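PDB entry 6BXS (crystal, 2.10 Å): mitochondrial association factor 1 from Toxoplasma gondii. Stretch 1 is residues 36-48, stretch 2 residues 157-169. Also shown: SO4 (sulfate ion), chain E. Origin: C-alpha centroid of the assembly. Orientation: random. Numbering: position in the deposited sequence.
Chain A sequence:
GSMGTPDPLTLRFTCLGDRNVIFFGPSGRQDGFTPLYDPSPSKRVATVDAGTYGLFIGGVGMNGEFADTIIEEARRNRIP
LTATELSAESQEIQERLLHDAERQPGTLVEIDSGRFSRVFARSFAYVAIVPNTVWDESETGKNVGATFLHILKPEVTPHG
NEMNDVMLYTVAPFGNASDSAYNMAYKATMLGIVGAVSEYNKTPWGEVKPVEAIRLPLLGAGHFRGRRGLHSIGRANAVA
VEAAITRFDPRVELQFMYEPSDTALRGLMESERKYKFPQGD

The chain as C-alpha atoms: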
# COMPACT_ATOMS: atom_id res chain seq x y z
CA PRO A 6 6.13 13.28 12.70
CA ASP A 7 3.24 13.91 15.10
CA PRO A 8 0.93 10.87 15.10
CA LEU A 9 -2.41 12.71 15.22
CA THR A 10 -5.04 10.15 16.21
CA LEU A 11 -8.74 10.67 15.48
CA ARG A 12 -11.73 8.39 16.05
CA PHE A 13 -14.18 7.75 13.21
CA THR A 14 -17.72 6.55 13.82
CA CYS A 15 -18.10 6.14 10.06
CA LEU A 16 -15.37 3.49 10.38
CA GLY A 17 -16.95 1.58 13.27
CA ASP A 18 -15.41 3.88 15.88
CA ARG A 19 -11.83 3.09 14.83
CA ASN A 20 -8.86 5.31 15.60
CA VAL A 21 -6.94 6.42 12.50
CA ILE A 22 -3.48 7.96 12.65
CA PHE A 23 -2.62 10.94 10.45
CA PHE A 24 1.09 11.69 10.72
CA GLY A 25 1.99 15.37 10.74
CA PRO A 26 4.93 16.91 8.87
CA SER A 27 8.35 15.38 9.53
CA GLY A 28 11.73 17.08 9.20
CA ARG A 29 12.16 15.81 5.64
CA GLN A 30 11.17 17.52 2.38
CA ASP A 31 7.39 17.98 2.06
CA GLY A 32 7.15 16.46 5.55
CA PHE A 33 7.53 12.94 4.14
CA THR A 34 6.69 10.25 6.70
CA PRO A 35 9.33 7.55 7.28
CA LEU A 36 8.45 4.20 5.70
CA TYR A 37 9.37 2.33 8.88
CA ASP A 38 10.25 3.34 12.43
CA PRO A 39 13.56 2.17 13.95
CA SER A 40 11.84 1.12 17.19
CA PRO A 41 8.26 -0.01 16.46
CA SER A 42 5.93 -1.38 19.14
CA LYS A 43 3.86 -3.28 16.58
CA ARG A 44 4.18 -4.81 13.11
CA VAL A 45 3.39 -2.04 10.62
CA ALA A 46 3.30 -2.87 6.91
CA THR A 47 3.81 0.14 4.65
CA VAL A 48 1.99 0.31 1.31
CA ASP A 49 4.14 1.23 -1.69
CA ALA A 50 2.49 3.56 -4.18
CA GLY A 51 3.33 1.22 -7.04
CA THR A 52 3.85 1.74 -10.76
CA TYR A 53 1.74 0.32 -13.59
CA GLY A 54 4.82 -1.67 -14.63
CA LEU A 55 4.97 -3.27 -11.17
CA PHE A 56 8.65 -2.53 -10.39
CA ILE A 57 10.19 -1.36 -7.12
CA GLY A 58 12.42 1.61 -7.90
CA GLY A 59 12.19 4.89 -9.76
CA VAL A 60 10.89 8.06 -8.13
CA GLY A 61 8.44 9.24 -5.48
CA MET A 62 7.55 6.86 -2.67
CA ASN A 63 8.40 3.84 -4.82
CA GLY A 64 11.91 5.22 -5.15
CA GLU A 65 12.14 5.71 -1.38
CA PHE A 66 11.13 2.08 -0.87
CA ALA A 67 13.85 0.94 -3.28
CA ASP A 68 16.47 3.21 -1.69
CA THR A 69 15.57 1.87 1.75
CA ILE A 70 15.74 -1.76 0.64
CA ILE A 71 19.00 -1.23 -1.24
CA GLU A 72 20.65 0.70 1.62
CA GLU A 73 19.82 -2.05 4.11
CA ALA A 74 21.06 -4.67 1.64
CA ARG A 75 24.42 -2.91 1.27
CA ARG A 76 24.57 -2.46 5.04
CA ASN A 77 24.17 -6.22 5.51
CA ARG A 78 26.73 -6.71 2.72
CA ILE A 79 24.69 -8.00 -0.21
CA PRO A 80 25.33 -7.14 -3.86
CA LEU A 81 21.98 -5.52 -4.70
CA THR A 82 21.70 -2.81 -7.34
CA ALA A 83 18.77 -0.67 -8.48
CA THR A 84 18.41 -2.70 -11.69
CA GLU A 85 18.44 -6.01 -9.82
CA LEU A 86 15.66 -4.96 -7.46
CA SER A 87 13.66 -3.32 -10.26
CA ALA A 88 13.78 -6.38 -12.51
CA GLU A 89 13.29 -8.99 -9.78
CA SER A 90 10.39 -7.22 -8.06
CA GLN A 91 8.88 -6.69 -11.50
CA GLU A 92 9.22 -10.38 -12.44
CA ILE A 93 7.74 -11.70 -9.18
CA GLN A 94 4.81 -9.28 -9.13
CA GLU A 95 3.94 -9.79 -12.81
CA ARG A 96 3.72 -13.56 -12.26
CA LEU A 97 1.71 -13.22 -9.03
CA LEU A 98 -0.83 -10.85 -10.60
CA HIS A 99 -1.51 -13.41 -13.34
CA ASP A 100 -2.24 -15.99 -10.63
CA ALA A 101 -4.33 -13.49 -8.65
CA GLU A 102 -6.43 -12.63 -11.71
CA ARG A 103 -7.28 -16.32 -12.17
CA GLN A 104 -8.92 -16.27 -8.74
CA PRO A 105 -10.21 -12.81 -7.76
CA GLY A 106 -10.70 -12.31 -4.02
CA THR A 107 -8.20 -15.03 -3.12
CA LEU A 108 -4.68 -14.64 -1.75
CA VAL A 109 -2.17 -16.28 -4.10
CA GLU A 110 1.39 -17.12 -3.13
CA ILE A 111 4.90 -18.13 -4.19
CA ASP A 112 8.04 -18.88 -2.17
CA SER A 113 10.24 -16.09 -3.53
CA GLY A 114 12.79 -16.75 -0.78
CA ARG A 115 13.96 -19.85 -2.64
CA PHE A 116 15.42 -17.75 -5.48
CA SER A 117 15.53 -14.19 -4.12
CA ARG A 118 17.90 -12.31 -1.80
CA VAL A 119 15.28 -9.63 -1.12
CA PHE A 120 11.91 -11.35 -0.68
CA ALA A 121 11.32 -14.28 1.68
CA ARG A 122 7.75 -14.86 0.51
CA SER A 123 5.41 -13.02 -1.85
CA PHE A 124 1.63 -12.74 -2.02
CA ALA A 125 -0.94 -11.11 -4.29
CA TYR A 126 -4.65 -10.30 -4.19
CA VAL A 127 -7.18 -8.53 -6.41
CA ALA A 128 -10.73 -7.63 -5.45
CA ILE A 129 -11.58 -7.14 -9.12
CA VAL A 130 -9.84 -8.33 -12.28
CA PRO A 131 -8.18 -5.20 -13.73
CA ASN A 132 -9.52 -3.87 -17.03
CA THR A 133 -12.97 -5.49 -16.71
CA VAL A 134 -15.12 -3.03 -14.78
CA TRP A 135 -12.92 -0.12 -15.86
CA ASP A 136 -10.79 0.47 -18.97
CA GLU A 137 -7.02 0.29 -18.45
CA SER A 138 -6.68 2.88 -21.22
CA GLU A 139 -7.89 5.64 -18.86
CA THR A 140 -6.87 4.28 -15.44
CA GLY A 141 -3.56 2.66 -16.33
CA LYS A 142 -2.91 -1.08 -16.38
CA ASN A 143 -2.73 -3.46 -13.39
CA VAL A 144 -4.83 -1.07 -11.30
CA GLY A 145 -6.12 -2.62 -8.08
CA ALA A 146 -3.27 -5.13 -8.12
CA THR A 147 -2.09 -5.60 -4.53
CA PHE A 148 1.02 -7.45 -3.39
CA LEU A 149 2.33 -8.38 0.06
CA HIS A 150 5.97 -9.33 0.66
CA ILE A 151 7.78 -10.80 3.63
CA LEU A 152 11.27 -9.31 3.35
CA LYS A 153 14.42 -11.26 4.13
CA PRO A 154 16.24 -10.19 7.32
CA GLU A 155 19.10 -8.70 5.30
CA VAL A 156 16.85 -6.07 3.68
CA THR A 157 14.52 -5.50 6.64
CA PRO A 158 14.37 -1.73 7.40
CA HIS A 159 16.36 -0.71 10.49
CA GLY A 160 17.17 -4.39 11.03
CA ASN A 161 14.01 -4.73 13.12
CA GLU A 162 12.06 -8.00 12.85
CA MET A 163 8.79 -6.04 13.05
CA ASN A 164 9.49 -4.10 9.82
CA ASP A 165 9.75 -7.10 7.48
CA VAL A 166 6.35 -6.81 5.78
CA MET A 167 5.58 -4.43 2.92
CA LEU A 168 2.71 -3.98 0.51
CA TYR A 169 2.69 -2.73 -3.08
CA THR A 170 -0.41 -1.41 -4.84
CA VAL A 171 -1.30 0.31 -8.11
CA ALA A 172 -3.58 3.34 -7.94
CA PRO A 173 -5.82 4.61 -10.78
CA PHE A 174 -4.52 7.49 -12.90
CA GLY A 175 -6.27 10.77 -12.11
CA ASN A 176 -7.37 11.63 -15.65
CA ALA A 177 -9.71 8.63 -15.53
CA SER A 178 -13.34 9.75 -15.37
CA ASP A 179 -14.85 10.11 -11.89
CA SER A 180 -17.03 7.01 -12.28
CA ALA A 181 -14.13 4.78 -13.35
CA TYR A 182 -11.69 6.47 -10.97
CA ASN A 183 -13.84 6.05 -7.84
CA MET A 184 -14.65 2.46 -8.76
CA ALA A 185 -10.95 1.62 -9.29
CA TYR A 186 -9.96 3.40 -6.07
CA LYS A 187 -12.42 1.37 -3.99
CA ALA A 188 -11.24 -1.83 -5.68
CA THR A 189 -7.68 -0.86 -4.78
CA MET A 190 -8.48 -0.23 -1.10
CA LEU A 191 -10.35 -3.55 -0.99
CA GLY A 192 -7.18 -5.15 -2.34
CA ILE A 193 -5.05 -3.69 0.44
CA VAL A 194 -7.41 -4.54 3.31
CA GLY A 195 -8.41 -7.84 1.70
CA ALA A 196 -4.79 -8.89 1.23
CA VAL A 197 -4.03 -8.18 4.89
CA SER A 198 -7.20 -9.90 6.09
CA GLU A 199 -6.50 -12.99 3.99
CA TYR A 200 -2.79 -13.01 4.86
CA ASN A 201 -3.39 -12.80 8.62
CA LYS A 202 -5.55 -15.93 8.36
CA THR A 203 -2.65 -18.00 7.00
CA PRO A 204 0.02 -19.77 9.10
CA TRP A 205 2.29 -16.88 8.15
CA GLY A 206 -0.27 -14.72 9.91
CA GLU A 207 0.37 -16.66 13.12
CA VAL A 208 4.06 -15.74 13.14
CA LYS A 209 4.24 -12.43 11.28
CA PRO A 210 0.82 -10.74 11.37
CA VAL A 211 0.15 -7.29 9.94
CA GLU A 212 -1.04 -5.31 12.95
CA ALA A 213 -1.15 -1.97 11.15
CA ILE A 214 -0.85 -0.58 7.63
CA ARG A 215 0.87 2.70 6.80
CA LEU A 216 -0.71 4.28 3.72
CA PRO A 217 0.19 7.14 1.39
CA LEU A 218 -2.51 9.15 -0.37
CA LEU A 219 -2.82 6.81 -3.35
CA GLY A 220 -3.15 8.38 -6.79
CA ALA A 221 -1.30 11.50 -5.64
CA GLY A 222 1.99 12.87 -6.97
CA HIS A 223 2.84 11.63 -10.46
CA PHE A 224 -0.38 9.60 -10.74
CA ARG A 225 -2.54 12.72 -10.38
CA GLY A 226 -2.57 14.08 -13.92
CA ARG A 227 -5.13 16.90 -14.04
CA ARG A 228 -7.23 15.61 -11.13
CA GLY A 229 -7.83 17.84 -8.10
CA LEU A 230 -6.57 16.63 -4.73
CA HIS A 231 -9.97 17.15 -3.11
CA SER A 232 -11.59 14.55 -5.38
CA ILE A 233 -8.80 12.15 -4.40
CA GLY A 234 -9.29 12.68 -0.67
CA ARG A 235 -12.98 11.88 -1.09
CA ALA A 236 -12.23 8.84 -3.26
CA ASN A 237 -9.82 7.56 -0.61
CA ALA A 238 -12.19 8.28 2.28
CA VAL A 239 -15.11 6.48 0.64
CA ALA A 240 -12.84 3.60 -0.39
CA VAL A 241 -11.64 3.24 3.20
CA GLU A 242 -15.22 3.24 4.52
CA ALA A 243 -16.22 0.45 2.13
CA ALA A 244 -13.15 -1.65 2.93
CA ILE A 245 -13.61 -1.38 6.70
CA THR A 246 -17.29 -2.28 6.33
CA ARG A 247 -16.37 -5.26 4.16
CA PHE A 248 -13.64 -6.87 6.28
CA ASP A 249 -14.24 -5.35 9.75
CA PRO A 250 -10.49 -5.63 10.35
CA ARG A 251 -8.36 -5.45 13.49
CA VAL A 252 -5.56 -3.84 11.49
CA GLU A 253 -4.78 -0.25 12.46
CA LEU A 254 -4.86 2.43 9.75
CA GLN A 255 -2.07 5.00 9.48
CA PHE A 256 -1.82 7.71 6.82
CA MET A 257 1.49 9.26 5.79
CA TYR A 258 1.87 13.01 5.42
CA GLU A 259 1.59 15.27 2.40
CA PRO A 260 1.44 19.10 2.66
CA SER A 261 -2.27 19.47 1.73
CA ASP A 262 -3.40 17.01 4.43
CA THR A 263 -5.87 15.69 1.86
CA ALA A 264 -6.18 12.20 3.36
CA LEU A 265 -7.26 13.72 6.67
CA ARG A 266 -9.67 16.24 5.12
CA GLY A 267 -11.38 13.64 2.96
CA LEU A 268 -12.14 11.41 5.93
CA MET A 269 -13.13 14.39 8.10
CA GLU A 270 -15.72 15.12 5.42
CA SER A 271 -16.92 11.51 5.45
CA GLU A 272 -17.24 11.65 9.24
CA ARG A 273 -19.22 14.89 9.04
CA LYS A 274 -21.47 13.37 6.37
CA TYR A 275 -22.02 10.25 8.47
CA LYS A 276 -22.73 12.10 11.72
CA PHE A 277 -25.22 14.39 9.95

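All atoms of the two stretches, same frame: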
# COMPACT_ATOMS: atom_id res chain seq x y z
N LEU A 36 9.09 5.45 6.08
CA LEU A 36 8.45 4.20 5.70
C LEU A 36 8.30 3.29 6.91
O LEU A 36 7.24 2.70 7.12
CB LEU A 36 9.26 3.49 4.60
CG LEU A 36 9.12 4.03 3.18
CD1 LEU A 36 9.33 5.53 3.11
CD2 LEU A 36 10.11 3.32 2.27
N TYR A 37 9.36 3.19 7.70
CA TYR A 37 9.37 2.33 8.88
C TYR A 37 10.11 3.00 10.03
O TYR A 37 11.08 3.72 9.82
CB TYR A 37 10.01 0.98 8.56
CG TYR A 37 9.23 0.15 7.58
CD1 TYR A 37 9.43 0.29 6.21
CD2 TYR A 37 8.30 -0.78 8.01
CE1 TYR A 37 8.72 -0.47 5.30
CE2 TYR A 37 7.58 -1.55 7.11
CZ TYR A 37 7.79 -1.39 5.76
OH TYR A 37 7.08 -2.15 4.86
N ASP A 38 9.63 2.77 11.25
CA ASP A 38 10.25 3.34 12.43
C ASP A 38 11.36 2.42 12.93
O ASP A 38 11.24 1.20 12.82
CB ASP A 38 9.20 3.58 13.52
CG ASP A 38 8.05 4.45 13.05
OD1 ASP A 38 8.28 5.35 12.21
OD2 ASP A 38 6.91 4.23 13.51
N PRO A 39 12.44 2.99 13.48
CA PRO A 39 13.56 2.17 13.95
C PRO A 39 13.23 1.35 15.20
O PRO A 39 13.87 0.33 15.45
CB PRO A 39 14.65 3.20 14.26
CG PRO A 39 13.92 4.47 14.52
CD PRO A 39 12.72 4.43 13.63
N SER A 40 12.24 1.80 15.97
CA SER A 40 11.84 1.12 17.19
C SER A 40 10.32 1.02 17.29
O SER A 40 9.70 1.72 18.09
CB SER A 40 12.40 1.84 18.42
OG SER A 40 13.82 1.82 18.41
N PRO A 41 9.71 0.16 16.47
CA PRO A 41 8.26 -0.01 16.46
C PRO A 41 7.76 -0.86 17.63
O PRO A 41 8.49 -1.74 18.09
CB PRO A 41 8.00 -0.71 15.13
CG PRO A 41 9.23 -1.53 14.91
CD PRO A 41 10.37 -0.74 15.50
N SER A 42 6.55 -0.59 18.09
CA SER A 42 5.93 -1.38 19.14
C SER A 42 5.03 -2.46 18.55
O SER A 42 4.66 -3.41 19.24
CB SER A 42 5.12 -0.48 20.08
OG SER A 42 4.22 0.33 19.36
N LYS A 43 4.70 -2.31 17.27
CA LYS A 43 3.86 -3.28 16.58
C LYS A 43 4.32 -3.46 15.14
O LYS A 43 5.16 -2.70 14.64
CB LYS A 43 2.40 -2.85 16.62
CG LYS A 43 2.10 -1.58 15.85
CD LYS A 43 0.75 -0.99 16.22
CE LYS A 43 0.76 -0.44 17.64
NZ LYS A 43 -0.34 0.54 17.87
N ARG A 44 3.77 -4.47 14.47
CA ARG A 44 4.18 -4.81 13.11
C ARG A 44 3.40 -4.00 12.09
O ARG A 44 2.26 -4.33 11.76
CB ARG A 44 4.00 -6.30 12.86
CG ARG A 44 4.58 -7.20 13.94
CD ARG A 44 4.40 -8.67 13.59
NE ARG A 44 4.71 -8.91 12.19
CZ ARG A 44 5.93 -9.07 11.71
NH1 ARG A 44 6.11 -9.27 10.41
NH2 ARG A 44 6.99 -9.04 12.51
N VAL A 45 4.02 -2.93 11.59
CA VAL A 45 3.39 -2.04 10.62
C VAL A 45 3.90 -2.35 9.21
O VAL A 45 5.10 -2.32 8.96
CB VAL A 45 3.67 -0.57 10.95
CG1 VAL A 45 2.89 0.35 10.01
CG2 VAL A 45 3.34 -0.27 12.40
N ALA A 46 2.97 -2.65 8.31
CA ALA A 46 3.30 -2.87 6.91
C ALA A 46 2.98 -1.63 6.09
O ALA A 46 1.84 -1.18 6.06
CB ALA A 46 2.55 -4.08 6.36
N THR A 47 3.99 -1.08 5.42
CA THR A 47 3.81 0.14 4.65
C THR A 47 3.46 -0.18 3.20
O THR A 47 4.05 -1.09 2.60
CB THR A 47 5.06 1.02 4.71
OG1 THR A 47 5.38 1.30 6.08
CG2 THR A 47 4.84 2.33 3.97
N VAL A 48 2.51 0.56 2.65
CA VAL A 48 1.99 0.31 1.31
C VAL A 48 2.70 1.18 0.27
O VAL A 48 2.56 2.40 0.27
CB VAL A 48 0.47 0.57 1.24
CG1 VAL A 48 -0.03 0.49 -0.20
CG2 VAL A 48 -0.27 -0.42 2.13
N THR A 157 15.56 -5.98 5.74
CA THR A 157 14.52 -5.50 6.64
C THR A 157 14.90 -4.13 7.21
O THR A 157 15.93 -4.01 7.87
CB THR A 157 14.30 -6.48 7.80
OG1 THR A 157 13.94 -7.77 7.28
CG2 THR A 157 13.19 -5.99 8.73
N PRO A 158 14.07 -3.10 6.95
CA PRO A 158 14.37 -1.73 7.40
C PRO A 158 14.75 -1.61 8.87
O PRO A 158 14.05 -2.12 9.74
CB PRO A 158 13.05 -0.99 7.13
CG PRO A 158 12.46 -1.70 5.98
CD PRO A 158 12.83 -3.15 6.16
N HIS A 159 15.87 -0.94 9.13
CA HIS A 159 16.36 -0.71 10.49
C HIS A 159 16.70 -2.01 11.22
O HIS A 159 16.85 -2.01 12.44
CB HIS A 159 15.34 0.10 11.29
CG HIS A 159 14.80 1.29 10.55
ND1 HIS A 159 15.61 2.32 10.13
CD2 HIS A 159 13.54 1.60 10.16
CE1 HIS A 159 14.87 3.22 9.50
NE2 HIS A 159 13.61 2.81 9.51
N GLY A 160 16.81 -3.10 10.47
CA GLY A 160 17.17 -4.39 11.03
C GLY A 160 16.23 -4.86 12.13
O GLY A 160 16.62 -5.67 12.97
N ASN A 161 15.01 -4.35 12.13
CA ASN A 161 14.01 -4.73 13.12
C ASN A 161 13.03 -5.75 12.57
O ASN A 161 12.37 -5.51 11.56
CB ASN A 161 13.25 -3.50 13.62
CG ASN A 161 12.50 -3.76 14.91
OD1 ASN A 161 11.53 -4.51 14.94
ND2 ASN A 161 12.95 -3.13 15.99
N GLU A 162 12.93 -6.89 13.25
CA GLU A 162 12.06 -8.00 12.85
C GLU A 162 10.63 -7.55 12.53
O GLU A 162 9.96 -8.15 11.69
CB GLU A 162 12.02 -9.05 13.96
CG GLU A 162 11.34 -10.36 13.58
CD GLU A 162 10.60 -11.00 14.74
OE1 GLU A 162 9.55 -10.46 15.15
OE2 GLU A 162 11.08 -12.03 15.26
N MET A 163 10.17 -6.49 13.19
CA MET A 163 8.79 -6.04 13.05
C MET A 163 8.54 -5.24 11.76
O MET A 163 7.39 -4.93 11.45
CB MET A 163 8.39 -5.18 14.25
CG MET A 163 8.32 -5.94 15.56
SD MET A 163 7.70 -4.90 16.90
CE MET A 163 7.58 -6.10 18.23
N ASN A 164 9.60 -4.92 11.03
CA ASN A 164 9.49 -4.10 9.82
C ASN A 164 9.62 -4.91 8.53
O ASN A 164 9.87 -4.34 7.47
CB ASN A 164 10.55 -3.00 9.84
CG ASN A 164 10.32 -1.99 10.95
OD1 ASN A 164 9.20 -1.81 11.42
ND2 ASN A 164 11.39 -1.32 11.36
N ASP A 165 9.43 -6.22 8.61
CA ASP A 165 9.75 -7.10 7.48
C ASP A 165 8.54 -7.48 6.63
O ASP A 165 8.56 -8.49 5.93
CB ASP A 165 10.42 -8.37 8.00
CG ASP A 165 9.50 -9.20 8.87
OD1 ASP A 165 8.43 -8.70 9.28
OD2 ASP A 165 9.86 -10.36 9.17
N VAL A 166 7.48 -6.67 6.69
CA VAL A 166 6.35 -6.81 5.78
C VAL A 166 6.09 -5.50 5.05
O VAL A 166 6.02 -4.44 5.68
CB VAL A 166 5.06 -7.24 6.51
CG1 VAL A 166 3.90 -7.34 5.53
CG2 VAL A 166 5.27 -8.57 7.21
N MET A 167 5.94 -5.58 3.73
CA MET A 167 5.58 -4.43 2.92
C MET A 167 4.43 -4.81 2.00
O MET A 167 4.21 -5.99 1.73
CB MET A 167 6.77 -3.93 2.10
CG MET A 167 7.29 -4.92 1.06
SD MET A 167 8.44 -4.18 -0.12
CE MET A 167 7.35 -3.18 -1.12
N LEU A 168 3.70 -3.80 1.55
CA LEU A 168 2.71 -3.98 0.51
C LEU A 168 3.04 -3.09 -0.68
O LEU A 168 3.80 -2.13 -0.56
CB LEU A 168 1.30 -3.68 1.03
CG LEU A 168 0.65 -4.75 1.90
CD1 LEU A 168 0.55 -4.28 3.34
CD2 LEU A 168 -0.72 -5.14 1.37
N TYR A 169 2.46 -3.43 -1.82
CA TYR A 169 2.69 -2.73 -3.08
C TYR A 169 1.35 -2.73 -3.81
O TYR A 169 0.74 -3.78 -3.99
CB TYR A 169 3.79 -3.42 -3.90
CG TYR A 169 4.17 -2.76 -5.21
CD1 TYR A 169 3.31 -2.79 -6.31
CD2 TYR A 169 5.40 -2.14 -5.37
CE1 TYR A 169 3.67 -2.21 -7.51
CE2 TYR A 169 5.76 -1.55 -6.57
CZ TYR A 169 4.89 -1.59 -7.64
OH TYR A 169 5.25 -1.00 -8.84
S SO4 E . 12.87 5.08 6.17
O1 SO4 E . 13.80 4.33 5.33
O2 SO4 E . 11.98 5.86 5.31
O3 SO4 E . 13.62 5.98 7.04
O4 SO4 E . 12.09 4.15 6.98
O HOH W 1 6.18 -5.15 9.11

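Two segments of one chain, at least 118 residues apart in sequence where they touch, pack together and bury 958 Å² between them. Along stretch 2, Pro158 comes first: its CG lies 3.6 Å from CD1 of Tyr37, an apolar contact. His159 points toward stretch 1 and donates from NE2 to Tyr37 O (2.7 Å); the same NE2 also reaches sulfate O4 (3.2 Å), which in turn accepts from Tyr37 N (3.0 Å), so the anion, probably from the crystallisation liquor, joins both segments. Pro39 N lies over one face of the imidazole. Asn161 uses OD1 to accept from Met163 N (3.0 Å), shaping the turn from within. Glu162 O receives Arg44 NH2 (3.2 Å), while its carboxylate forms only a long salt bridge, OE1 to Arg44 NH2 at 3.9 Å. Met163 packs CB against Pro41 CG (3.8 Å), and its carbonyl oxygen lies over one face of the Arg44 guanidinium. Asn164 ND2 donates both to Asp38 O (2.9 Å) and to Pro158 O (3.2 Å), tying the loop of stretch 1 to the turn; its own O sits over one face of the Tyr37 ring. The CA-to-CB bond of Asp165 points away, yet the side chain brings OD1 to 2.6 Å from Arg44 NH1, a short, charged hydrogen bond at the guanidinium edge. A water donates to Val45 O and Met163 O and accepts from Val166 N, filling the gap where the strands begin. Val166 O accepts from Tyr37 OH (2.7 Å), and its CG1 meets Ala46 CB (3.6 Å). Beyond Met167, whose CB approaches Tyr37 OH (3.3 Å), the strands run parallel: Leu168 N donates almost linearly to Thr47 O (2.9 Å, 177°). Leu168 CD1 touches Ala46 CB (3.6 Å), and Leu168 CB touches Val48 CG2 (3.8 Å), on the same sheet face.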